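Local coordinates for nascent polypeptide-associated complex subunit alpha-like UBA domain-containing protein (Chaetomium thermophilum, PDB 5NNP), which probably regulates an N-terminal acetyltransferase complex as a HYPK-like protein, this chain being its UBA domain, seen bound to an acetyltransferase-like chain, at residues C[30-33]-C[38-41]. Sequence-based numbering, arbitrary orientation.
Sequences KAHD and KAMK
His32 meets Lys38 and Ala39 where the loop after helix 22-30 folds back against helix 36-43, whose Met40 packs on Leu13 and Leu14 of helix 8-18. Walking from Lys30, the chain makes a type I beta turn to Asp33, closed by a weak hydrogen bond from Asp33 N to Lys30 O (3.4 Å), and His32, third in the turn, carries the contact. Its CG stands anti to the carbonyl carbon (chi1 -68°), which swings the imidazole onto the first part of the helix. Ala39 CA lies over one ring face, 3.9 Å from the centroid of His32 and 18° off the normal, a CH-pi contact; the Ala39 methyl adds CB to His32 CD2 at 3.8 Å. At the ring's edge the extended Lys38 chain crosses at about a right angle, its CE 3.5 Å from His32 ND1. With an alanine at this position, the face over which Ala39 CA sits is lost, and the Lys38 chain is likely to be freer to turn. At the end of the turn, Asp33 OD1 stays 5.6 Å from Lys38 NZ, too far for a salt bridge. Packing the loop that links the last two helices of the three-helix UBA fold onto the last helix, this contact therefore relies on dispersion and CH-pi attraction, and Lys38 NZ, 4.0 Å from His32 ND1, would probably disfavour protonation of the imidazole.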
loop_
_atom_site.group_PDB
_atom_site.type_symbol
_atom_site.label_atom_id
_atom_site.label_comp_id
_atom_site.label_asym_id
_atom_site.label_seq_id
_atom_site.Cartn_x
_atom_site.Cartn_y
_atom_site.Cartn_z
ATOM N N LYS C 30 -33.950 -13.229 2.000
ATOM C CA LYS C 30 -34.806 -12.673 0.954
ATOM C C LYS C 30 -34.195 -12.998 -0.412
ATOM O O LYS C 30 -34.898 -13.110 -1.417
ATOM C CB LYS C 30 -35.004 -11.153 1.129
ATOM C CG LYS C 30 -36.174 -10.578 0.297
ATOM C CD LYS C 30 -36.187 -9.035 0.180
ATOM C CE LYS C 30 -37.182 -8.546 -0.906
ATOM N NZ LYS C 30 -37.266 -7.056 -1.071
ATOM N N ALA C 31 -32.881 -13.172 -0.431
ATOM C CA ALA C 31 -32.159 -13.488 -1.652
ATOM C C ALA C 31 -32.451 -14.904 -2.122
ATOM O O ALA C 31 -32.158 -15.266 -3.256
ATOM C CB ALA C 31 -30.682 -13.311 -1.427
ATOM N N HIS C 32 -33.024 -15.707 -1.239
ATOM C CA HIS C 32 -33.273 -17.105 -1.543
ATOM C C HIS C 32 -34.729 -17.462 -1.312
ATOM O O HIS C 32 -35.062 -18.616 -1.040
ATOM C CB HIS C 32 -32.358 -17.995 -0.707
ATOM C CG HIS C 32 -30.917 -17.881 -1.080
ATOM N ND1 HIS C 32 -30.329 -18.698 -2.024
ATOM C CD2 HIS C 32 -29.947 -17.036 -0.657
ATOM C CE1 HIS C 32 -29.058 -18.366 -2.159
ATOM N NE2 HIS C 32 -28.800 -17.362 -1.340
ATOM N N ASP C 33 -35.585 -16.448 -1.428
ATOM C CA ASP C 33 -37.027 -16.602 -1.267
ATOM C C ASP C 33 -37.387 -17.196 0.079
ATOM O O ASP C 33 -38.192 -18.120 0.152
ATOM C CB ASP C 33 -37.604 -17.472 -2.385
ATOM C CG ASP C 33 -37.395 -16.865 -3.763
ATOM O OD1 ASP C 33 -36.382 -16.158 -3.967
ATOM O OD2 ASP C 33 -38.248 -17.096 -4.642
ATOM N N LYS C 38 -31.789 -23.299 1.810
ATOM C CA LYS C 38 -31.129 -22.919 0.573
ATOM C C LYS C 38 -30.120 -21.808 0.868
ATOM O O LYS C 38 -28.972 -21.858 0.410
ATOM C CB LYS C 38 -32.144 -22.480 -0.483
ATOM C CG LYS C 38 -31.554 -22.323 -1.871
ATOM C CD LYS C 38 -32.506 -21.566 -2.788
ATOM C CE LYS C 38 -31.820 -21.154 -4.084
ATOM N NZ LYS C 38 -32.690 -20.258 -4.888
ATOM N N ALA C 39 -30.532 -20.819 1.654
ATOM C CA ALA C 39 -29.653 -19.686 1.959
ATOM C C ALA C 39 -28.386 -20.118 2.717
ATOM O O ALA C 39 -27.284 -19.693 2.377
ATOM C CB ALA C 39 -30.411 -18.626 2.749
ATOM N N MET C 40 -28.540 -20.961 3.735
ATOM C CA MET C 40 -27.394 -21.443 4.508
ATOM C C MET C 40 -26.418 -22.267 3.660
ATOM O O MET C 40 -25.200 -22.164 3.817
ATOM C CB MET C 40 -27.860 -22.284 5.702
ATOM C CG MET C 40 -28.500 -21.495 6.845
ATOM S SD MET C 40 -28.840 -22.534 8.278
ATOM C CE MET C 40 -30.304 -23.414 7.760
ATOM N N LYS C 41 -26.950 -23.092 2.765
ATOM C CA LYS C 41 -26.099 -23.894 1.896
ATOM C C LYS C 41 -25.317 -23.008 0.917
ATOM O O LYS C 41 -24.151 -23.265 0.627
ATOM C CB LYS C 41 -26.933 -24.921 1.130
ATOM C CG LYS C 41 -27.474 -26.065 1.970
ATOM C CD LYS C 41 -28.151 -27.087 1.071
ATOM C CE LYS C 41 -28.469 -28.375 1.792
ATOM N NZ LYS C 41 -28.823 -29.425 0.804
#